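Local coordinates for Rpb7-binding protein seb1 (Schizosaccharomyces pombe 972h-, PDB 5MDT) that drives transcription termination by binding RNA polymerase II and nascent RNA, its CTD-interacting domain probably recognising the polymerase's C-terminal domain, at residues Y48-A51 against T57-L60; Y64-I69 against C97-I102; I128-S133 against E138-L143. All coordinates share one frame; numbering follows the deposited sequence.

Contact 1 (Y48-A51 against T57-L60); sequences YKYA and THKL
Tyr50 turns CG anti to its backbone N (chi1 171°), which carries its phenol across to His58. The CB of Lys59 points away from segment 48-51, but a bend at chi2 (-51°) brings the chain back to the carbonyl of Ala51. These two reaches make the contact. Lys59 NZ donates to Ala51 O at 2.8 Å. The ammonium lies in the carbonyl plane and meets the C=O at 155°. Lys59 CD also rests against the oxygen, 3.4 Å from Ala51 O. The same nitrogen forms a salt bridge with Asp109 of helix 92-113 and a weak bond to Ala54 O, so several acceptors fix the buried ammonium. Its charge is likely to suit the carbonyl-rich end of helix 40-53.

The tyrosine hydroxyl meets the imidazole at its edge, in the ring plane, with Tyr50 OH 3.5 Å from His58 CD2. One water links the same two residues. It accepts from Tyr50 OH at 2.7 Å and donates to His58 O at 2.8 Å. The water thus ties the phenol to the backbone of His58, while the hydroxyl only touches the ring edge. His58 ND1 shares a hydrogen bond of 2.8 Å with Thr57 OG1, which fixes the turn of the ring. His58 NE2 makes a weak bond to Ser17 O, and Tyr50 packs on Leu11 and Leu14 of helix 4-16. The arrangement joins the end of helix 40-53 to the start of helix 59-79, consecutive helices of the right-handed superhelix of a CID domain.

Contact 2 (Y64-I69 against C97-I102); sequences YILDSI and CKAAEI
Ala99 O takes a hydrogen bond from Thr103 OG1 and a weak one from Ile102 N at 3.3 Å, while a methyl of Leu66 rests against it. Both donors belong to the same helix as Ala99; the Leu66 methyl adds only van der Waals contact. Leu66 CD1 lies 3.9 Å from Ala99 O. Leu66 CD1 also meets the methyl of Ala99, at 3.9 Å from Ala99 CB. A third touch comes from Ile102, whose CD1 lies 4.1 Å from Leu66 CD1, methyl tip to methyl tip. One leucine branch therefore does all the close work on its side.

The chi1 of Leu66 (174°) swings CG away from the backbone N, and CD1 ends up over the small alanine. That small residue is consistent with the close approach here, Leu66 CA and Ala99 CA being 7.1 Å apart. This is plain helix-helix packing in the core of the CID domain, whose helices wind into a right-handed superhelix; here helix 59-79 meets helix 92-113.

With CG1 between the backbone N and the carbonyl carbon (chi1 69°), Ile102 extends CD1 to Leu66. It also leans on Val44 of helix 40-53.

Contact 3 (I128-S133 against E138-L143); sequences IWEKAS and EKLESL
The indole of Trp129 meets two leucines of the next helix. Leu140 CD2 comes to the ring edge, near its plane, 4.1 Å from Trp129 CE3, and sits 3.8 Å from Trp129 CB. Leu143 approaches obliquely, its CD1 4.1 Å from Trp129 CZ3, and its side chain crosses the indole at about a right angle. Phe135 stacks edge-to-face with the indole, and Val70 of helix 59-79 also touches it. The polar corner is satisfied as well: Trp129 NE1 is hydrogen-bonded to Asp67 OD1, which fixes the rotation of the ring.

Helices 119-131 and 137-150 run antiparallel as a helical hairpin of the CID superhelix. The first ends in a Schellman motif at Ser133, whose phi is positive (54°).

With CG set opposite the carbonyl carbon (chi1 -62°), Leu140 splits its methyls between two neighbours, CD2 on Trp129 and CD1 on Glu130. Leu140 CD1 reaches the backbone, 3.7 Å from Glu130 CA. An alanine here would lack both branches and would probably open a gap beside the indole edge and the Glu130 backbone. The carboxylate of Glu130 turns to a salt bridge with Arg144 of helix 137-150.

Overall arrangement
The contacts follow one another along the chain, all inside the CID domain. Contact 1 joins helix 40-53 to the start of helix 59-79. Contact 2 takes up helix 59-79 again and packs it on helix 92-113, about 3 Å from the chain centre. Contact 3 joins helices 119-131 and 137-150. Centres of contacts 1 and 2 lie about 12 Å apart, and those of contacts 2 and 3 about 13 Å. Contacts 1 and 3 lie about 20 Å apart between centres, on opposite sides of the chain centre. Contact 2 touches both: Ile102 CD1 meets Tyr48 CB, and Asp67 reaches Trp129. These touches link all three into the compact helical body that probably carries the polymerase-tail-binding surface.

Contact 1 (Y48-A51 against T57-L60)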
ATOM      1  N   TYR A  48      -2.335  -6.390  -3.894  1.00 26.57           N
ATOM      2  CA  TYR A  48      -3.226  -7.145  -3.022  1.00 25.94           C
ATOM      3  C   TYR A  48      -2.853  -8.640  -3.090  1.00 28.35           C
ATOM      4  O   TYR A  48      -2.656  -9.262  -2.051  1.00 28.06           O
ATOM      5  CB  TYR A  48      -4.694  -6.923  -3.457  1.00 26.74           C
ATOM      6  CG  TYR A  48      -5.697  -7.764  -2.682  1.00 26.51           C
ATOM      7  CD1 TYR A  48      -6.156  -7.362  -1.429  1.00 29.32           C
ATOM      8  CD2 TYR A  48      -6.092  -9.014  -3.150  1.00 27.75           C
ATOM      9  CE1 TYR A  48      -7.068  -8.139  -0.706  1.00 30.29           C
ATOM     10  CE2 TYR A  48      -7.023  -9.789  -2.453  1.00 28.70           C
ATOM     11  CZ  TYR A  48      -7.491  -9.357  -1.223  1.00 33.08           C
ATOM     12  OH  TYR A  48      -8.396 -10.151  -0.557  1.00 33.58           O
ATOM     13  N   LYS A  49      -2.685  -9.190  -4.308  1.00 25.17           N
ATOM     14  CA  LYS A  49      -2.362 -10.631  -4.475  1.00 25.16           C
ATOM     15  C   LYS A  49      -1.005 -10.957  -3.840  1.00 28.28           C
ATOM     16  O   LYS A  49      -0.895 -11.935  -3.085  1.00 28.48           O
ATOM     17  CB  LYS A  49      -2.362 -11.019  -5.956  1.00 27.34           C
ATOM     18  CG  LYS A  49      -3.796 -11.084  -6.488  1.00 27.00           C
ATOM     19  CD  LYS A  49      -3.847 -11.293  -8.024  1.00 30.14           C
ATOM     20  CE  LYS A  49      -3.315 -12.604  -8.567  1.00 34.22           C
ATOM     21  NZ  LYS A  49      -4.019 -13.770  -8.029  1.00 29.51           N
ATOM     22  N   TYR A  50      -0.013 -10.094  -4.053  1.00 25.11           N
ATOM     23  CA  TYR A  50       1.299 -10.319  -3.436  1.00 25.28           C
ATOM     24  C   TYR A  50       1.195 -10.290  -1.921  1.00 28.98           C
ATOM     25  O   TYR A  50       1.682 -11.217  -1.267  1.00 29.54           O
ATOM     26  CB  TYR A  50       2.336  -9.269  -3.919  1.00 26.35           C
ATOM     27  CG  TYR A  50       3.636  -9.356  -3.130  1.00 27.82           C
ATOM     28  CD1 TYR A  50       4.529 -10.406  -3.331  1.00 29.69           C
ATOM     29  CD2 TYR A  50       3.951  -8.407  -2.157  1.00 28.68           C
ATOM     30  CE1 TYR A  50       5.705 -10.516  -2.580  1.00 32.75           C
ATOM     31  CE2 TYR A  50       5.107  -8.530  -1.375  1.00 29.77           C
ATOM     32  CZ  TYR A  50       5.985  -9.576  -1.606  1.00 33.76           C
ATOM     33  OH  TYR A  50       7.125  -9.749  -0.864  1.00 33.75           O
ATOM     34  N   ALA A  51       0.565  -9.233  -1.345  1.00 26.93           N
ATOM     35  CA  ALA A  51       0.482  -9.122   0.126  1.00 28.45           C
ATOM     36  C   ALA A  51      -0.191 -10.331   0.760  1.00 31.90           C
ATOM     37  O   ALA A  51       0.254 -10.834   1.789  1.00 32.86           O
ATOM     38  CB  ALA A  51      -0.267  -7.866   0.509  1.00 29.34           C
ATOM     39  N   THR A  57       6.758 -12.906   7.251  1.00 39.65           N
ATOM     40  CA  THR A  57       7.838 -11.944   7.474  1.00 40.90           C
ATOM     41  C   THR A  57       7.791 -10.806   6.436  1.00 41.37           C
ATOM     42  O   THR A  57       8.441  -9.777   6.626  1.00 40.96           O
ATOM     43  CB  THR A  57       9.184 -12.673   7.349  1.00 48.23           C
ATOM     44  OG1 THR A  57       9.220 -13.307   6.070  1.00 49.35           O
ATOM     45  CG2 THR A  57       9.404 -13.731   8.479  1.00 47.56           C
ATOM     46  N   HIS A  58       7.064 -11.023   5.316  1.00 36.30           N
ATOM     47  CA  HIS A  58       7.000 -10.107   4.176  1.00 33.90           C
ATOM     48  C   HIS A  58       5.797  -9.157   4.138  1.00 35.89           C
ATOM     49  O   HIS A  58       5.736  -8.309   3.249  1.00 34.08           O
ATOM     50  CB  HIS A  58       7.045 -10.949   2.879  1.00 34.64           C
ATOM     51  CG  HIS A  58       8.397 -11.534   2.575  1.00 39.36           C
ATOM     52  ND1 HIS A  58       9.190 -12.099   3.565  1.00 43.42           N
ATOM     53  CD2 HIS A  58       9.019 -11.677   1.381  1.00 41.99           C
ATOM     54  CE1 HIS A  58      10.285 -12.529   2.947  1.00 44.87           C
ATOM     55  NE2 HIS A  58      10.224 -12.293   1.624  1.00 44.00           N
ATOM     56  N   LYS A  59       4.848  -9.272   5.095  1.00 34.16           N
ATOM     57  CA  LYS A  59       3.619  -8.442   5.062  1.00 33.18           C
ATOM     58  C   LYS A  59       3.946  -6.973   5.280  1.00 35.33           C
ATOM     59  O   LYS A  59       3.349  -6.103   4.621  1.00 33.16           O
ATOM     60  CB  LYS A  59       2.640  -8.894   6.186  1.00 36.34           C
ATOM     61  CG  LYS A  59       2.255 -10.380   6.185  1.00 43.45           C
ATOM     62  CD  LYS A  59       1.774 -10.874   4.822  1.00 35.56           C
ATOM     63  CE  LYS A  59       1.114 -12.243   5.056  1.00 38.92           C
ATOM     64  NZ  LYS A  59       0.305 -12.647   3.876  1.00 31.42           N
ATOM     65  N   LEU A  60       4.947  -6.692   6.140  1.00 32.69           N
ATOM     66  CA  LEU A  60       5.335  -5.291   6.353  1.00 32.79           C
ATOM     67  C   LEU A  60       5.860  -4.661   5.072  1.00 34.61           C
ATOM     68  O   LEU A  60       5.419  -3.560   4.731  1.00 33.39           O
ATOM     69  CB  LEU A  60       6.352  -5.139   7.488  1.00 34.83           C
ATOM     70  CG  LEU A  60       6.811  -3.706   7.770  1.00 39.05           C
ATOM     71  CD1 LEU A  60       5.655  -2.824   8.240  1.00 39.24           C
ATOM     72  CD2 LEU A  60       7.933  -3.704   8.823  1.00 39.75           C
TER
HETATM   73  O   HOH W   1       7.342  -7.836   0.999  1.00 31.94           O

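Contact 2 (Y64-I69 against C97-I102)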
ATOM      1  N   TYR A  64       4.744  -1.337   2.916  1.00 31.03           N
ATOM      2  CA  TYR A  64       5.596  -0.229   2.460  1.00 30.78           C
ATOM      3  C   TYR A  64       5.376   0.023   0.950  1.00 30.71           C
ATOM      4  O   TYR A  64       5.435   1.170   0.492  1.00 33.46           O
ATOM      5  CB  TYR A  64       7.075  -0.528   2.710  1.00 32.54           C
ATOM      6  CG  TYR A  64       7.478  -0.473   4.172  1.00 37.20           C
ATOM      7  CD1 TYR A  64       6.777   0.317   5.083  1.00 41.40           C
ATOM      8  CD2 TYR A  64       8.607  -1.143   4.626  1.00 38.77           C
ATOM      9  CE1 TYR A  64       7.191   0.431   6.419  1.00 44.82           C
ATOM     10  CE2 TYR A  64       9.024  -1.045   5.960  1.00 40.45           C
ATOM     11  CZ  TYR A  64       8.309  -0.261   6.849  1.00 44.75           C
ATOM     12  OH  TYR A  64       8.735  -0.137   8.150  1.00 43.95           O
ATOM     13  N   ILE A  65       5.130  -1.061   0.180  1.00 28.34           N
ATOM     14  CA  ILE A  65       4.847  -0.879  -1.268  1.00 28.62           C
ATOM     15  C   ILE A  65       3.512  -0.117  -1.411  1.00 32.35           C
ATOM     16  O   ILE A  65       3.448   0.853  -2.164  1.00 32.19           O
ATOM     17  CB  ILE A  65       4.820  -2.248  -2.005  1.00 30.56           C
ATOM     18  CG1 ILE A  65       6.236  -2.842  -2.060  1.00 31.89           C
ATOM     19  CG2 ILE A  65       4.204  -2.123  -3.453  1.00 29.18           C
ATOM     20  CD1 ILE A  65       6.203  -4.344  -2.352  1.00 35.61           C
ATOM     21  N   LEU A  66       2.464  -0.575  -0.721  1.00 31.24           N
ATOM     22  CA  LEU A  66       1.150   0.059  -0.718  1.00 30.83           C
ATOM     23  C   LEU A  66       1.279   1.529  -0.329  1.00 33.80           C
ATOM     24  O   LEU A  66       0.701   2.376  -0.995  1.00 33.01           O
ATOM     25  CB  LEU A  66       0.196  -0.654   0.270  1.00 30.40           C
ATOM     26  CG  LEU A  66      -1.180   0.007   0.481  1.00 36.36           C
ATOM     27  CD1 LEU A  66      -2.024  -0.023  -0.814  1.00 37.51           C
ATOM     28  CD2 LEU A  66      -1.977  -0.722   1.597  1.00 39.15           C
ATOM     29  N   ASP A  67       2.065   1.825   0.727  1.00 30.15           N
ATOM     30  CA  ASP A  67       2.263   3.182   1.199  1.00 31.75           C
ATOM     31  C   ASP A  67       2.827   4.071   0.100  1.00 37.18           C
ATOM     32  O   ASP A  67       2.311   5.166  -0.141  1.00 36.65           O
ATOM     33  CB  ASP A  67       3.216   3.177   2.408  1.00 33.55           C
ATOM     34  CG  ASP A  67       3.670   4.578   2.782  1.00 43.01           C
ATOM     35  OD1 ASP A  67       2.792   5.457   2.971  1.00 43.20           O
ATOM     36  OD2 ASP A  67       4.906   4.829   2.769  1.00 45.49           O
ATOM     37  N   SER A  68       3.899   3.611  -0.546  1.00 34.43           N
ATOM     38  CA  SER A  68       4.567   4.416  -1.576  1.00 34.66           C
ATOM     39  C   SER A  68       3.646   4.642  -2.776  1.00 36.85           C
ATOM     40  O   SER A  68       3.522   5.769  -3.261  1.00 38.01           O
ATOM     41  CB  SER A  68       5.853   3.738  -2.022  1.00 36.57           C
ATOM     42  OG  SER A  68       6.540   4.546  -2.963  1.00 40.87           O
ATOM     43  N   ILE A  69       2.954   3.596  -3.200  1.00 31.60           N
ATOM     44  CA  ILE A  69       2.047   3.709  -4.347  1.00 32.09           C
ATOM     45  C   ILE A  69       0.845   4.631  -4.054  1.00 37.11           C
ATOM     46  O   ILE A  69       0.565   5.500  -4.873  1.00 38.20           O
ATOM     47  CB  ILE A  69       1.645   2.302  -4.813  1.00 33.75           C
ATOM     48  CG1 ILE A  69       2.853   1.636  -5.531  1.00 34.50           C
ATOM     49  CG2 ILE A  69       0.429   2.398  -5.769  1.00 36.18           C
ATOM     50  CD1 ILE A  69       2.673   0.178  -5.853  1.00 35.18           C
ATOM     51  N   CYS A  97      -8.090   5.803  -4.755  1.00 41.13           N
ATOM     52  CA  CYS A  97      -9.331   5.194  -4.270  1.00 43.41           C
ATOM     53  C   CYS A  97      -9.190   3.655  -4.148  1.00 41.58           C
ATOM     54  O   CYS A  97      -9.508   3.093  -3.099  1.00 39.73           O
ATOM     55  CB  CYS A  97     -10.495   5.582  -5.178  1.00 48.78           C
ATOM     56  SG  CYS A  97     -12.058   4.769  -4.769  1.00 55.60           S
ATOM     57  N   LYS A  98      -8.715   2.985  -5.211  1.00 36.98           N
ATOM     58  CA  LYS A  98      -8.556   1.517  -5.206  1.00 33.55           C
ATOM     59  C   LYS A  98      -7.537   1.099  -4.154  1.00 34.99           C
ATOM     60  O   LYS A  98      -7.795   0.135  -3.445  1.00 33.52           O
ATOM     61  CB  LYS A  98      -8.156   0.966  -6.577  1.00 33.32           C
ATOM     62  CG  LYS A  98      -9.232   1.158  -7.635  1.00 35.81           C
ATOM     63  CD  LYS A  98      -8.817   0.555  -8.979  1.00 34.34           C
ATOM     64  CE  LYS A  98      -9.756   0.935 -10.110  1.00 35.61           C
ATOM     65  NZ  LYS A  98      -9.597   2.358 -10.550  1.00 33.62           N
ATOM     66  N   ALA A  99      -6.399   1.817  -4.028  1.00 32.88           N
ATOM     67  CA  ALA A  99      -5.406   1.470  -2.986  1.00 32.84           C
ATOM     68  C   ALA A  99      -6.028   1.635  -1.577  1.00 38.81           C
ATOM     69  O   ALA A  99      -5.813   0.793  -0.706  1.00 37.74           O
ATOM     70  CB  ALA A  99      -4.147   2.318  -3.141  1.00 34.52           C
ATOM     71  N   ALA A 100      -6.856   2.687  -1.374  1.00 38.10           N
ATOM     72  CA  ALA A 100      -7.566   2.899  -0.102  1.00 40.30           C
ATOM     73  C   ALA A 100      -8.488   1.704   0.200  1.00 44.32           C
ATOM     74  O   ALA A 100      -8.529   1.228   1.343  1.00 44.47           O
ATOM     75  CB  ALA A 100      -8.390   4.181  -0.169  1.00 43.90           C
ATOM     76  N   GLU A 101      -9.194   1.204  -0.835  1.00 39.69           N
ATOM     77  CA  GLU A 101     -10.150   0.096  -0.737  1.00 40.19           C
ATOM     78  C   GLU A 101      -9.536  -1.205  -0.229  1.00 40.56           C
ATOM     79  O   GLU A 101     -10.237  -1.980   0.423  1.00 41.73           O
ATOM     80  CB  GLU A 101     -10.890  -0.142  -2.077  1.00 41.72           C
ATOM     81  CG  GLU A 101     -11.827   0.983  -2.479  1.00 56.06           C
ATOM     82  CD  GLU A 101     -13.279   0.833  -2.073  1.00 85.60           C
ATOM     83  OE1 GLU A 101     -13.552   0.668  -0.861  1.00 84.93           O
ATOM     84  OE2 GLU A 101     -14.149   0.917  -2.970  1.00 83.17           O
ATOM     85  N   ILE A 102      -8.260  -1.463  -0.540  1.00 34.51           N
ATOM     86  CA  ILE A 102      -7.586  -2.692  -0.073  1.00 33.39           C
ATOM     87  C   ILE A 102      -6.788  -2.482   1.239  1.00 37.13           C
ATOM     88  O   ILE A 102      -6.278  -3.460   1.784  1.00 35.59           O
ATOM     89  CB  ILE A 102      -6.676  -3.334  -1.173  1.00 33.51           C
ATOM     90  CG1 ILE A 102      -5.436  -2.454  -1.473  1.00 33.40           C
ATOM     91  CG2 ILE A 102      -7.492  -3.677  -2.449  1.00 33.44           C
ATOM     92  CD1 ILE A 102      -4.257  -3.163  -2.248  1.00 34.56           C
TER

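Contact 3 (I128-S133 against E138-L143)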
ATOM      1  N   ILE A 128       2.197   8.807   9.017  1.00 54.76           N
ATOM      2  CA  ILE A 128       2.586   9.318   7.698  1.00 53.19           C
ATOM      3  C   ILE A 128       1.329   9.693   6.899  1.00 55.54           C
ATOM      4  O   ILE A 128       1.263  10.788   6.335  1.00 57.14           O
ATOM      5  CB  ILE A 128       3.533   8.314   6.966  1.00 54.27           C
ATOM      6  CG1 ILE A 128       4.937   8.320   7.633  1.00 56.63           C
ATOM      7  CG2 ILE A 128       3.637   8.614   5.445  1.00 54.02           C
ATOM      8  CD1 ILE A 128       5.843   7.131   7.284  1.00 61.37           C
ATOM      9  N   TRP A 129       0.324   8.800   6.907  1.00 50.49           N
ATOM     10  CA  TRP A 129      -0.958   8.977   6.226  1.00 50.63           C
ATOM     11  C   TRP A 129      -1.780  10.120   6.823  1.00 56.92           C
ATOM     12  O   TRP A 129      -2.450  10.838   6.087  1.00 57.99           O
ATOM     13  CB  TRP A 129      -1.742   7.662   6.238  1.00 47.62           C
ATOM     14  CG  TRP A 129      -1.069   6.572   5.462  1.00 44.66           C
ATOM     15  CD1 TRP A 129      -0.239   6.722   4.388  1.00 45.97           C
ATOM     16  CD2 TRP A 129      -1.251   5.162   5.635  1.00 42.81           C
ATOM     17  NE1 TRP A 129       0.133   5.493   3.901  1.00 42.23           N
ATOM     18  CE2 TRP A 129      -0.483   4.514   4.639  1.00 43.39           C
ATOM     19  CE3 TRP A 129      -1.953   4.375   6.572  1.00 44.97           C
ATOM     20  CZ2 TRP A 129      -0.410   3.122   4.535  1.00 40.29           C
ATOM     21  CZ3 TRP A 129      -1.906   2.989   6.447  1.00 44.05           C
ATOM     22  CH2 TRP A 129      -1.128   2.378   5.448  1.00 42.22           C
ATOM     23  N   GLU A 130      -1.722  10.283   8.144  1.00 55.17           N
ATOM     24  CA  GLU A 130      -2.425  11.359   8.842  1.00 59.43           C
ATOM     25  C   GLU A 130      -1.850  12.723   8.434  1.00 67.16           C
ATOM     26  O   GLU A 130      -2.613  13.643   8.131  1.00 70.30           O
ATOM     27  CB  GLU A 130      -2.344  11.144  10.362  1.00 62.67           C
ATOM     28  CG  GLU A 130      -3.136  12.145  11.184  1.00 76.94           C
ATOM     29  CD  GLU A 130      -3.273  11.727  12.633  1.00100.02           C
ATOM     30  OE1 GLU A 130      -2.230  11.515  13.293  1.00 88.18           O
ATOM     31  OE2 GLU A 130      -4.426  11.572  13.096  1.00100.47           O
ATOM     32  N   LYS A 131      -0.507  12.827   8.406  1.00 63.43           N
ATOM     33  CA  LYS A 131       0.246  14.029   8.052  1.00 65.70           C
ATOM     34  C   LYS A 131       0.017  14.414   6.580  1.00 67.73           C
ATOM     35  O   LYS A 131      -0.103  15.603   6.268  1.00 70.24           O
ATOM     36  CB  LYS A 131       1.744  13.798   8.342  1.00 67.60           C
ATOM     37  CG  LYS A 131       2.638  15.028   8.204  1.00 85.81           C
ATOM     38  CD  LYS A 131       4.110  14.633   8.231  1.00 96.31           C
ATOM     39  CE  LYS A 131       5.032  15.798   7.968  1.00110.18           C
ATOM     40  NZ  LYS A 131       6.459  15.393   8.059  1.00117.54           N
ATOM     41  N   ALA A 132      -0.052  13.410   5.689  1.00 59.82           N
ATOM     42  CA  ALA A 132      -0.262  13.630   4.261  1.00 58.38           C
ATOM     43  C   ALA A 132      -1.756  13.702   3.904  1.00 61.86           C
ATOM     44  O   ALA A 132      -2.079  13.941   2.740  1.00 62.18           O
ATOM     45  CB  ALA A 132       0.424  12.524   3.464  1.00 55.33           C
ATOM     46  N   SER A 133      -2.663  13.494   4.901  1.00 58.81           N
ATOM     47  CA  SER A 133      -4.130  13.437   4.745  1.00 59.67           C
ATOM     48  C   SER A 133      -4.533  12.390   3.655  1.00 58.86           C
ATOM     49  O   SER A 133      -5.506  12.582   2.922  1.00 59.48           O
ATOM     50  CB  SER A 133      -4.708  14.819   4.438  1.00 68.09           C
ATOM     51  OG  SER A 133      -4.349  15.773   5.422  1.00 79.64           O
ATOM     52  N   GLU A 138     -11.451   8.790  10.220  1.00 79.71           N
ATOM     53  CA  GLU A 138     -12.280   7.651  10.647  1.00 79.42           C
ATOM     54  C   GLU A 138     -11.613   6.324  10.275  1.00 77.36           C
ATOM     55  O   GLU A 138     -11.644   5.381  11.067  1.00 76.69           O
ATOM     56  CB  GLU A 138     -13.685   7.720  10.024  1.00 82.87           C
ATOM     57  CG  GLU A 138     -14.492   8.932  10.462  1.00100.64           C
ATOM     58  CD  GLU A 138     -15.981   8.880  10.178  1.00127.36           C
ATOM     59  OE1 GLU A 138     -16.383   8.290   9.148  1.00115.69           O
ATOM     60  OE2 GLU A 138     -16.748   9.461  10.980  1.00128.76           O
ATOM     61  N   LYS A 139     -10.994   6.265   9.081  1.00 69.46           N
ATOM     62  CA  LYS A 139     -10.270   5.083   8.616  1.00 63.50           C
ATOM     63  C   LYS A 139      -9.029   4.879   9.474  1.00 65.83           C
ATOM     64  O   LYS A 139      -8.777   3.759   9.915  1.00 64.57           O
ATOM     65  CB  LYS A 139      -9.885   5.218   7.137  1.00 62.33           C
ATOM     66  CG  LYS A 139      -9.304   3.927   6.557  1.00 62.05           C
ATOM     67  CD  LYS A 139      -8.731   4.126   5.172  1.00 58.34           C
ATOM     68  CE  LYS A 139      -8.865   2.880   4.338  1.00 58.14           C
ATOM     69  NZ  LYS A 139     -10.268   2.661   3.890  1.00 59.74           N
ATOM     70  N   LEU A 140      -8.274   5.966   9.731  1.00 63.12           N
ATOM     71  CA  LEU A 140      -7.047   5.939  10.524  1.00 62.64           C
ATOM     72  C   LEU A 140      -7.276   5.549  11.978  1.00 70.27           C
ATOM     73  O   LEU A 140      -6.435   4.850  12.546  1.00 68.79           O
ATOM     74  CB  LEU A 140      -6.284   7.267  10.416  1.00 64.12           C
ATOM     75  CG  LEU A 140      -5.793   7.639   9.009  1.00 66.64           C
ATOM     76  CD1 LEU A 140      -5.395   9.089   8.949  1.00 69.55           C
ATOM     77  CD2 LEU A 140      -4.648   6.730   8.547  1.00 63.74           C
ATOM     78  N   GLU A 141      -8.411   5.984  12.573  1.00 71.31           N
ATOM     79  CA  GLU A 141      -8.793   5.653  13.952  1.00 74.09           C
ATOM     80  C   GLU A 141      -9.035   4.140  14.052  1.00 75.60           C
ATOM     81  O   GLU A 141      -8.508   3.506  14.968  1.00 75.18           O
ATOM     82  CB  GLU A 141     -10.042   6.452  14.392  1.00 80.50           C
ATOM     83  CG  GLU A 141     -10.443   6.239  15.848  1.00 95.81           C
ATOM     84  CD  GLU A 141     -11.867   6.603  16.234  1.00127.73           C
ATOM     85  OE1 GLU A 141     -12.342   6.092  17.275  1.00123.10           O
ATOM     86  OE2 GLU A 141     -12.508   7.405  15.513  1.00126.35           O
ATOM     87  N   SER A 142      -9.781   3.565  13.077  1.00 70.71           N
ATOM     88  CA  SER A 142     -10.071   2.128  12.999  1.00 68.54           C
ATOM     89  C   SER A 142      -8.773   1.319  12.951  1.00 66.66           C
ATOM     90  O   SER A 142      -8.613   0.389  13.746  1.00 65.58           O
ATOM     91  CB  SER A 142     -10.923   1.806  11.773  1.00 71.75           C
ATOM     92  OG  SER A 142     -12.142   2.529  11.749  1.00 87.46           O
ATOM     93  N   LEU A 143      -7.830   1.702  12.049  1.00 59.64           N
ATOM     94  CA  LEU A 143      -6.535   1.026  11.897  1.00 55.54           C
ATOM     95  C   LEU A 143      -5.706   1.116  13.172  1.00 58.07           C
ATOM     96  O   LEU A 143      -5.170   0.101  13.609  1.00 55.75           O
ATOM     97  CB  LEU A 143      -5.721   1.576  10.708  1.00 52.97           C
ATOM     98  CG  LEU A 143      -6.331   1.479   9.314  1.00 55.26           C
ATOM     99  CD1 LEU A 143      -5.514   2.294   8.320  1.00 53.44           C
ATOM    100  CD2 LEU A 143      -6.464   0.024   8.846  1.00 55.01           C
TER